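Local atomic coordinates of putative cytochrome P450 hydroxylase (Chondromyces apiculatus DSM 436, PDB entry 6GMF), a protein that binds heme b and is a cytochrome P450 that probably acts as a versatile terpene monooxygenase. Residues 27-32 with 36-41; 48-53 with 283-288; 141-146 with 151-156. All coordinates share one frame; numbering follows the deposited sequence.

Contact 1. Residues 27-32 with 36-41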
loop_
_atom_site.group_PDB
_atom_site.type_symbol
_atom_site.label_atom_id
_atom_site.label_comp_id
_atom_site.label_asym_id
_atom_site.label_seq_id
_atom_site.Cartn_x
_atom_site.Cartn_y
_atom_site.Cartn_z
ATOM N N SER A 27 -14.785 -0.946 23.003
ATOM C CA SER A 27 -14.520 0.472 23.140
ATOM C C SER A 27 -14.230 1.111 21.778
ATOM O O SER A 27 -13.680 0.457 20.880
ATOM C CB SER A 27 -13.362 0.687 24.074
ATOM O OG SER A 27 -13.078 2.070 24.175
ATOM N N ALA A 28 -14.605 2.387 21.662
ATOM C CA ALA A 28 -14.306 3.229 20.512
ATOM C C ALA A 28 -12.797 3.378 20.341
ATOM O O ALA A 28 -12.318 3.616 19.204
ATOM C CB ALA A 28 -14.965 4.585 20.633
ATOM N N VAL A 29 -12.060 3.339 21.453
ATOM C CA VAL A 29 -10.633 3.551 21.470
ATOM C C VAL A 29 -9.930 2.446 22.268
ATOM O O VAL A 29 -10.364 2.099 23.366
ATOM C CB VAL A 29 -10.338 4.941 22.059
ATOM C CG1 VAL A 29 -8.854 5.218 22.047
ATOM C CG2 VAL A 29 -11.114 6.013 21.309
ATOM N N GLY A 30 -8.824 1.941 21.712
ATOM C CA GLY A 30 -7.885 1.012 22.329
ATOM C C GLY A 30 -6.509 1.640 22.427
ATOM O O GLY A 30 -6.268 2.731 21.886
ATOM N N ARG A 31 -5.632 1.022 23.221
ATOM C CA ARG A 31 -4.296 1.566 23.489
ATOM C C ARG A 31 -3.296 0.446 23.235
ATOM O O ARG A 31 -3.505 -0.646 23.751
ATOM C CB ARG A 31 -4.208 2.088 24.927
ATOM C CG ARG A 31 -2.860 2.678 25.332
ATOM C CD ARG A 31 -2.798 3.023 26.824
ATOM N NE ARG A 31 -2.850 4.455 27.104
ATOM C CZ ARG A 31 -1.781 5.237 27.248
ATOM N NH1 ARG A 31 -0.567 4.709 27.259
ATOM N NH2 ARG A 31 -1.926 6.541 27.374
ATOM N N LEU A 32 -2.276 0.728 22.405
ATOM C CA LEU A 32 -1.162 -0.177 22.175
ATOM C C LEU A 32 -0.146 0.050 23.290
ATOM O O LEU A 32 0.183 1.210 23.629
ATOM C CB LEU A 32 -0.446 0.083 20.845
ATOM C CG LEU A 32 -1.246 0.265 19.555
ATOM C CD1 LEU A 32 -0.393 -0.217 18.383
ATOM C CD2 LEU A 32 -2.610 -0.399 19.571
ATOM N N GLY A 36 1.973 3.172 23.264
ATOM C CA GLY A 36 1.039 4.124 23.816
ATOM C C GLY A 36 0.155 4.748 22.751
ATOM O O GLY A 36 -0.449 5.785 22.963
ATOM N N PHE A 37 0.099 4.113 21.577
ATOM C CA PHE A 37 -0.656 4.674 20.475
ATOM C C PHE A 37 -2.130 4.318 20.687
ATOM O O PHE A 37 -2.443 3.244 21.210
ATOM C CB PHE A 37 -0.186 4.094 19.144
ATOM C CG PHE A 37 1.248 4.357 18.779
ATOM C CD1 PHE A 37 1.969 5.402 19.355
ATOM C CD2 PHE A 37 1.851 3.589 17.805
ATOM C CE1 PHE A 37 3.279 5.636 18.961
ATOM C CE2 PHE A 37 3.152 3.839 17.407
ATOM C CZ PHE A 37 3.856 4.865 17.985
ATOM N N MET A 38 -3.021 5.220 20.307
ATOM C CA MET A 38 -4.432 4.973 20.472
ATOM C C MET A 38 -4.982 4.393 19.159
ATOM O O MET A 38 -4.658 4.868 18.093
ATOM C CB MET A 38 -5.201 6.244 20.838
ATOM C CG MET A 38 -4.601 7.011 22.006
ATOM S SD MET A 38 -4.598 6.019 23.494
ATOM C CE MET A 38 -6.216 6.382 24.154
ATOM N N ALA A 39 -5.776 3.331 19.239
ATOM C CA ALA A 39 -6.312 2.675 18.042
ATOM C C ALA A 39 -7.821 2.864 17.984
ATOM O O ALA A 39 -8.509 2.690 18.957
ATOM C CB ALA A 39 -5.979 1.223 18.073
ATOM N N VAL A 40 -8.336 3.141 16.781
ATOM C CA VAL A 40 -9.747 3.363 16.572
ATOM C C VAL A 40 -10.238 2.304 15.586
ATOM O O VAL A 40 -9.702 2.235 14.529
ATOM C CB VAL A 40 -9.982 4.781 16.037
ATOM C CG1 VAL A 40 -11.435 5.050 15.702
ATOM C CG2 VAL A 40 -9.462 5.790 17.044
ATOM N N GLY A 41 -11.225 1.501 15.991
ATOM C CA GLY A 41 -11.616 0.300 15.242
ATOM C C GLY A 41 -12.952 0.333 14.529
ATOM O O GLY A 41 -13.102 -0.425 13.571
HETATM O O HOH W 1 -13.067 0.472 18.187
HETATM O O HOH W 2 -13.941 3.055 17.179
#

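Contact 2. Residues 48-53 with 283-288. With HEM (protoporphyrin IX containing Fe), chain B.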
loop_
_atom_site.group_PDB
_atom_site.type_symbol
_atom_site.label_atom_id
_atom_site.label_comp_id
_atom_site.label_asym_id
_atom_site.label_seq_id
_atom_site.Cartn_x
_atom_site.Cartn_y
_atom_site.Cartn_z
ATOM N N ARG A 48 -14.674 9.240 10.722
ATOM C CA ARG A 48 -14.725 10.528 11.349
ATOM C C ARG A 48 -13.299 11.030 11.578
ATOM O O ARG A 48 -13.000 12.177 11.323
ATOM C CB ARG A 48 -15.411 10.498 12.708
ATOM C CG ARG A 48 -15.353 11.849 13.406
ATOM C CD ARG A 48 -16.292 11.946 14.572
ATOM N NE ARG A 48 -15.927 13.026 15.471
ATOM C CZ ARG A 48 -16.806 13.855 16.028
ATOM N NH1 ARG A 48 -18.099 13.674 15.839
ATOM N NH2 ARG A 48 -16.370 14.855 16.763
ATOM N N VAL A 49 -12.417 10.128 12.018
ATOM C CA VAL A 49 -11.023 10.527 12.205
ATOM C C VAL A 49 -10.404 10.993 10.874
ATOM O O VAL A 49 -9.820 12.049 10.837
ATOM C CB VAL A 49 -10.210 9.410 12.881
ATOM C CG1 VAL A 49 -8.713 9.686 12.832
ATOM C CG2 VAL A 49 -10.715 9.193 14.307
ATOM N N LEU A 50 -10.553 10.233 9.800
ATOM C CA LEU A 50 -9.885 10.560 8.543
ATOM C C LEU A 50 -10.428 11.865 7.951
ATOM O O LEU A 50 -9.706 12.615 7.313
ATOM C CB LEU A 50 -10.056 9.411 7.557
ATOM C CG LEU A 50 -9.430 8.088 8.003
ATOM C CD1 LEU A 50 -9.509 7.104 6.863
ATOM C CD2 LEU A 50 -8.010 8.267 8.511
ATOM N N HIS A 51 -11.700 12.130 8.209
ATOM C CA HIS A 51 -12.299 13.387 7.711
ATOM C C HIS A 51 -11.914 14.589 8.581
ATOM O O HIS A 51 -12.214 15.714 8.231
ATOM C CB HIS A 51 -13.821 13.261 7.678
ATOM C CG HIS A 51 -14.394 12.424 6.583
ATOM N ND1 HIS A 51 -14.166 12.681 5.272
ATOM C CD2 HIS A 51 -15.306 11.447 6.631
ATOM C CE1 HIS A 51 -14.924 11.852 4.545
ATOM N NE2 HIS A 51 -15.630 11.092 5.343
ATOM N N ASP A 52 -11.416 14.358 9.780
ATOM C CA ASP A 52 -11.085 15.440 10.710
ATOM C C ASP A 52 -9.588 15.755 10.642
ATOM O O ASP A 52 -8.874 15.455 11.590
ATOM C CB ASP A 52 -11.545 15.050 12.106
ATOM C CG ASP A 52 -11.416 16.151 13.151
ATOM O OD1 ASP A 52 -11.014 17.261 12.776
ATOM O OD2 ASP A 52 -11.765 15.876 14.316
ATOM N N ALA A 53 -9.134 16.373 9.548
ATOM C CA ALA A 53 -7.728 16.665 9.376
ATOM C C ALA A 53 -7.284 17.748 10.361
ATOM O O ALA A 53 -6.173 17.729 10.833
ATOM C CB ALA A 53 -7.448 17.040 7.946
ATOM N N ILE A 283 -3.195 3.431 9.607
ATOM C CA ILE A 283 -2.395 4.545 9.240
ATOM C C ILE A 283 -2.135 5.374 10.490
ATOM O O ILE A 283 -2.499 4.927 11.557
ATOM C CB ILE A 283 -3.012 5.283 8.055
ATOM C CG1 ILE A 283 -4.432 5.770 8.323
ATOM C CG2 ILE A 283 -2.901 4.401 6.802
ATOM C CD1 ILE A 283 -5.081 6.448 7.110
ATOM N N PHE A 284 -1.492 6.532 10.334
ATOM C CA PHE A 284 -1.029 7.293 11.494
ATOM C C PHE A 284 -1.615 8.702 11.518
ATOM O O PHE A 284 -1.676 9.388 10.473
ATOM C CB PHE A 284 0.494 7.415 11.462
ATOM C CG PHE A 284 1.215 6.131 11.780
ATOM C CD1 PHE A 284 1.274 5.098 10.859
ATOM C CD2 PHE A 284 1.771 5.932 13.033
ATOM C CE1 PHE A 284 1.949 3.926 11.168
ATOM C CE2 PHE A 284 2.463 4.765 13.325
ATOM C CZ PHE A 284 2.537 3.774 12.387
ATOM N N ARG A 285 -1.998 9.140 12.740
ATOM C CA ARG A 285 -2.437 10.520 12.972
ATOM C C ARG A 285 -1.886 10.987 14.333
ATOM O O ARG A 285 -1.479 10.164 15.112
ATOM C CB ARG A 285 -3.964 10.646 12.965
ATOM C CG ARG A 285 -4.639 10.275 11.645
ATOM C CD ARG A 285 -4.373 11.320 10.589
ATOM N NE ARG A 285 -5.175 11.081 9.386
ATOM C CZ ARG A 285 -4.748 10.416 8.326
ATOM N NH1 ARG A 285 -3.625 9.700 8.364
ATOM N NH2 ARG A 285 -5.456 10.506 7.197
ATOM N N GLN A 286 -1.925 12.287 14.580
ATOM C CA GLN A 286 -1.621 12.842 15.913
ATOM C C GLN A 286 -2.668 13.892 16.254
ATOM O O GLN A 286 -3.016 14.747 15.393
ATOM C CB GLN A 286 -0.229 13.459 15.940
ATOM C CG GLN A 286 0.147 13.952 17.333
ATOM C CD GLN A 286 1.531 14.562 17.404
ATOM O OE1 GLN A 286 1.945 15.320 16.536
ATOM N NE2 GLN A 286 2.208 14.305 18.510
ATOM N N THR A 287 -3.202 13.804 17.474
ATOM C CA THR A 287 -4.184 14.803 17.861
ATOM C C THR A 287 -3.484 16.106 18.204
ATOM O O THR A 287 -2.434 16.123 18.797
ATOM C CB THR A 287 -5.055 14.352 19.031
ATOM O OG1 THR A 287 -4.188 14.014 20.113
ATOM C CG2 THR A 287 -5.878 13.139 18.677
ATOM N N MET A 288 -4.131 17.185 17.781
ATOM C CA MET A 288 -3.649 18.516 17.987
ATOM C C MET A 288 -4.288 19.134 19.240
ATOM O O MET A 288 -3.698 20.022 19.834
ATOM C CB MET A 288 -3.917 19.352 16.731
ATOM C CG MET A 288 -3.102 18.900 15.515
ATOM S SD MET A 288 -1.303 19.098 15.697
ATOM C CE MET A 288 -0.800 17.550 16.445
HETATM C CHA HEM B . -1.777 7.351 0.514
HETATM C CHB HEM B . -3.078 2.829 0.824
HETATM C CHC HEM B . -0.690 1.945 -3.292
HETATM C CHD HEM B . 0.932 6.395 -3.384
HETATM C C1A HEM B . -2.378 6.188 0.934
HETATM C C2A HEM B . -3.273 6.164 2.039
HETATM C C3A HEM B . -3.624 4.857 2.144
HETATM C C4A HEM B . -2.976 4.154 1.097
HETATM C CMA HEM B . -4.491 4.189 3.183
HETATM C CAA HEM B . -3.732 7.286 2.929
HETATM C CBA HEM B . -2.710 7.654 4.039
HETATM C CGA HEM B . -3.236 8.684 5.016
HETATM O O1A HEM B . -4.433 9.062 4.959
HETATM O O2A HEM B . -2.410 9.010 5.931
HETATM C C1B HEM B . -2.529 2.149 -0.275
HETATM C C2B HEM B . -2.753 0.765 -0.601
HETATM C C3B HEM B . -2.083 0.484 -1.749
HETATM C C4B HEM B . -1.450 1.743 -2.152
HETATM C CMB HEM B . -3.572 -0.117 0.253
HETATM C CAB HEM B . -2.008 -0.780 -2.580
HETATM C CBB HEM B . -2.932 -1.676 -2.462
HETATM C C1C HEM B . -0.074 3.058 -3.743
HETATM C C2C HEM B . 0.726 3.123 -4.935
HETATM C C3C HEM B . 1.177 4.433 -4.925
HETATM C C4C HEM B . 0.710 5.087 -3.763
HETATM C CMC HEM B . 0.835 2.072 -6.002
HETATM C CAC HEM B . 2.006 5.141 -5.900
HETATM C CBC HEM B . 2.679 4.572 -6.873
HETATM C C1D HEM B . 0.340 6.992 -2.303
HETATM C C2D HEM B . 0.611 8.412 -1.932
HETATM C C3D HEM B . -0.157 8.682 -0.857
HETATM C C4D HEM B . -0.888 7.445 -0.565
HETATM C CMD HEM B . 1.568 9.286 -2.729
HETATM C CAD HEM B . -0.228 9.988 -0.116
HETATM C CBD HEM B . -1.371 10.929 -0.531
HETATM C CGD HEM B . -1.455 12.175 0.326
HETATM O O1D HEM B . -2.081 13.135 -0.154
HETATM O O2D HEM B . -0.937 12.196 1.474
HETATM N NA HEM B . -2.207 4.943 0.350
HETATM N NB HEM B . -1.768 2.655 -1.237
HETATM N NC HEM B . -0.044 4.231 -3.014
HETATM N ND HEM B . -0.527 6.444 -1.383
HETATM FE FE HEM B . -1.226 4.628 -1.366
HETATM O O HOH W 3 -7.353 12.852 9.877
HETATM O O HOH W 4 -6.943 13.235 7.054
HETATM O O HOH W 5 0.476 4.118 0.003
#

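Contact 3. Residues 141-146 with 151-156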
loop_
_atom_site.group_PDB
_atom_site.type_symbol
_atom_site.label_atom_id
_atom_site.label_comp_id
_atom_site.label_asym_id
_atom_site.label_seq_id
_atom_site.Cartn_x
_atom_site.Cartn_y
_atom_site.Cartn_z
ATOM N N VAL A 141 7.268 -1.557 -12.470
ATOM C CA VAL A 141 6.380 -0.552 -13.006
ATOM C C VAL A 141 6.789 0.841 -12.545
ATOM O O VAL A 141 6.954 1.732 -13.390
ATOM C CB VAL A 141 4.921 -0.819 -12.641
ATOM C CG1 VAL A 141 4.061 0.364 -13.052
ATOM C CG2 VAL A 141 4.470 -2.103 -13.282
ATOM N N ILE A 142 7.096 1.005 -11.255
ATOM C CA ILE A 142 7.444 2.349 -10.754
ATOM C C ILE A 142 8.804 2.797 -11.289
ATOM O O ILE A 142 8.976 3.998 -11.589
ATOM C CB ILE A 142 7.292 2.526 -9.232
ATOM C CG1 ILE A 142 6.993 3.978 -8.854
ATOM C CG2 ILE A 142 8.506 1.999 -8.472
ATOM C CD1 ILE A 142 5.654 4.486 -9.376
ATOM N N ALA A 143 9.779 1.883 -11.388
ATOM C CA ALA A 143 11.066 2.266 -12.002
ATOM C C ALA A 143 10.851 2.725 -13.457
ATOM O O ALA A 143 11.443 3.685 -13.905
ATOM C CB ALA A 143 12.014 1.100 -11.881
ATOM N N GLU A 144 9.975 2.064 -14.200
ATOM C CA GLU A 144 9.753 2.505 -15.590
ATOM C C GLU A 144 9.073 3.870 -15.587
ATOM O O GLU A 144 9.439 4.749 -16.399
ATOM C CB GLU A 144 8.965 1.453 -16.360
ATOM C CG GLU A 144 9.875 0.277 -16.636
ATOM C CD GLU A 144 9.378 -0.784 -17.575
ATOM O OE1 GLU A 144 8.332 -0.545 -18.281
ATOM O OE2 GLU A 144 10.038 -1.859 -17.579
ATOM N N MET A 145 8.103 4.067 -14.691
ATOM C CA MET A 145 7.396 5.353 -14.625
ATOM C C MET A 145 8.351 6.486 -14.264
ATOM O O MET A 145 8.256 7.605 -14.809
ATOM C CB MET A 145 6.270 5.313 -13.601
ATOM C CG MET A 145 5.101 4.559 -14.104
ATOM S SD MET A 145 3.750 4.665 -12.903
ATOM C CE MET A 145 3.600 6.421 -12.647
ATOM N N LEU A 146 9.305 6.197 -13.391
ATOM C CA LEU A 146 10.310 7.190 -13.009
ATOM C C LEU A 146 11.482 7.338 -13.992
ATOM O O LEU A 146 12.399 8.125 -13.742
ATOM C CB LEU A 146 10.845 6.797 -11.636
ATOM C CG LEU A 146 9.887 7.042 -10.481
ATOM C CD1 LEU A 146 10.400 6.353 -9.237
ATOM C CD2 LEU A 146 9.685 8.532 -10.228
ATOM N N GLU A 151 20.634 0.312 -16.689
ATOM C CA GLU A 151 21.824 -0.150 -15.971
ATOM C C GLU A 151 21.700 0.198 -14.483
ATOM O O GLU A 151 22.591 -0.148 -13.700
ATOM C CB GLU A 151 23.126 0.392 -16.573
ATOM C CG GLU A 151 23.335 1.887 -16.428
ATOM C CD GLU A 151 22.697 2.777 -17.506
ATOM O OE1 GLU A 151 21.954 2.270 -18.368
ATOM O OE2 GLU A 151 22.935 4.002 -17.459
ATOM N N ARG A 152 20.648 0.954 -14.113
ATOM C CA ARG A 152 20.454 1.361 -12.681
ATOM C C ARG A 152 19.230 0.635 -12.076
ATOM O O ARG A 152 18.890 0.847 -10.938
ATOM C CB ARG A 152 20.282 2.887 -12.541
ATOM C CG ARG A 152 21.469 3.706 -13.028
ATOM C CD ARG A 152 22.522 3.965 -11.952
ATOM N NE ARG A 152 23.144 2.771 -11.411
ATOM C CZ ARG A 152 24.100 2.053 -12.025
ATOM N NH1 ARG A 152 24.605 0.955 -11.454
ATOM N NH2 ARG A 152 24.546 2.437 -13.219
ATOM N N ARG A 153 18.603 -0.264 -12.820
ATOM C CA ARG A 153 17.427 -0.988 -12.365
ATOM C C ARG A 153 17.752 -1.911 -11.183
ATOM O O ARG A 153 16.927 -2.064 -10.291
ATOM C CB ARG A 153 16.818 -1.801 -13.512
ATOM C CG ARG A 153 16.322 -0.944 -14.666
ATOM C CD ARG A 153 15.010 -0.285 -14.329
ATOM N NE ARG A 153 13.875 -1.206 -14.447
ATOM C CZ ARG A 153 13.204 -1.416 -15.580
ATOM N NH1 ARG A 153 12.189 -2.265 -15.609
ATOM N NH2 ARG A 153 13.564 -0.776 -16.683
ATOM N N ALA A 154 18.957 -2.535 -11.179
ATOM C CA ALA A 154 19.310 -3.417 -10.049
ATOM C C ALA A 154 19.600 -2.610 -8.772
ATOM O O ALA A 154 19.179 -2.994 -7.696
ATOM C CB ALA A 154 20.454 -4.289 -10.458
ATOM N N ASP A 155 20.235 -1.443 -8.905
ATOM C CA ASP A 155 20.367 -0.525 -7.782
ATOM C C ASP A 155 18.971 -0.126 -7.282
ATOM O O ASP A 155 18.709 -0.124 -6.120
ATOM C CB ASP A 155 21.122 0.763 -8.111
ATOM C CG ASP A 155 22.618 0.639 -8.283
ATOM O OD1 ASP A 155 23.213 -0.346 -7.709
ATOM O OD2 ASP A 155 23.173 1.514 -8.972
ATOM N N PHE A 156 18.036 0.116 -8.217
ATOM C CA PHE A 156 16.684 0.550 -7.825
ATOM C C PHE A 156 15.982 -0.560 -7.043
ATOM O O PHE A 156 15.265 -0.314 -6.064
ATOM C CB PHE A 156 15.867 0.936 -9.050
ATOM C CG PHE A 156 14.555 1.600 -8.726
ATOM C CD1 PHE A 156 13.418 0.837 -8.512
ATOM C CD2 PHE A 156 14.438 2.978 -8.601
ATOM C CE1 PHE A 156 12.182 1.419 -8.294
ATOM C CE2 PHE A 156 13.211 3.548 -8.314
ATOM C CZ PHE A 156 12.087 2.766 -8.144
#

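Contact 1. Residues 27-32 with 36-41
A28 turns its carbonyl oxygen toward the far strand, where it approaches CA of V40 at 3.7 Å. One residue on, CG1 of V29 lies anti to the backbone N (chi1 -178°) and meets the methyl end of M38, 3.6 Å from CE; the thioether, bent at chi2 and chi3, folds back obliquely over this branch. G30 and A39 form the hydrogen-bonded antiparallel pair: G30 N donates to A39 O at 2.9 Å, almost straight at 171°, and A39 N returns the bond to G30 O. Strands 29-31 and 38-40 are thus a beta hairpin at the margin of the P450 beta sheet, with 29-31 outermost and 38-40 passing the sheet on to strand 303-306. R31 lies beside M38 on the same face as V29, CG 4.2 Å from SD, while its guanidinium has G36 O over one face. At L32 the pairing is broken by a G1 beta bulge: G36, with positive phi, and F37 both oppose it. L32 N bonds straight to F37 O, whereas G36 N reaches L32 O at 2.7 Å through a bent bond (134°). L32 CD2 sits 4.0 Å from CB of A39, which points to the face opposite V29, R31 and M38.

Contact 2. Residues 48-53 with 283-288
L50 lays its CD2 methyl over one face of the R285 guanidinium, 3.6 Å from NH2 and offset toward the rim, the two side chains crossing at about a right angle. The same methyl also touches I283, tip to tip, with CD2 3.7 Å from CD1, while V49 CG1 flanks the aliphatic CG of R285 more loosely. I283 CD1 in turn packs against a heme propionate, 3.4 Å from HEM O1A. These apolar contacts leave the edges of the guanidinium for polar partners. Waters bridge one side: the first links V49 O to R285 NE, lying 2.8 Å from NE, and the second links L50 O to R285 NH2, so the last turn of helix 43-51 is joined to strand 285-287 through its carbonyls. In P450 terms this helix is helix B, and the strand belongs to the beta sheet whose arginine commonly holds a heme propionate. Here a bend of the R285 chain at chi2 (-72°) turns the guanidinium to that propionate and under the L50 methyl, and two nitrogens make the charged contact, NH1 to HEM O2A at 2.8 Å and NH2 to HEM O1A at 2.9 Å, the latter nearly straight (174°). NH1 gives its other hydrogen to the backbone oxygen F284 O at 2.9 Å, which lies in the guanidinium plane, and every N-H of the buried group therefore has an acceptor. A leucine in place of R285 would probably leave this propionate without its arginine charge and strand both bridging waters. N58 and W61 also donate to the heme.

Contact 3. Residues 141-146 with 151-156
F156 lays one face of its ring on the methyl of A143, a CH-pi contact in which A143 CB stands 3.8 Å from the ring centroid, 22° off the normal. Beyond CB, CG lies anti to the backbone N (chi1 -171°), which carries the ring out from helix 153-163 toward helix 136-145. CG is still 4.1 Å from A143 CB; CD1 and then CE1 come closer, CE1 to 3.6 Å, so the methyl is displaced toward that rim. CZ, at the tip, meets CG2 of I142 at 3.7 Å; this methyl arrives at the ring edge, near its plane. L146 CD1 lies obliquely by CE2, 4.1 Å from it. One turn back, R153 is bent at chi2 and chi3, passes its NE beside A143 CB, and joins E144 in a salt bridge, NH1 to OE2 at 2.9 Å. The bond uses the anti lone pair of OE2, but the planes of the two groups stand 75° apart and the N-H...O line is noticeably bent. The other oxygen of E144, OE1, is bridged to R109. The two segments are the end of helix E and the start of helix F of the P450 fold; F156 and L146 pack on L231 of the long helix 220-251 and on F189 of helix 177-198, while I142 also touches N235 and the heme.

How the contacts relate
Contacts 1 and 2 are neighbours, their centres about 13 Å apart, and touch through the rings of F37 and F284, CE2 to CE2 4.2 Å. Both reach the same five-stranded sheet, and strand 38-40 of contact 1 leads straight into helix 43-51 of contact 2. Contact 3 lies across the chain's centre, about 34 Å from contact 2 and 39 Å from contact 1 between centres, yet is nested in the loop that contact 2 closes. The heme relates them: contact 2 binds a propionate, I142 of contact 3 touches the cofactor, and the side chain of V40 in contact 1 is about 13 Å from it. The heme iron FE has a water oxygen at 2.2 Å and C343 as axial residue.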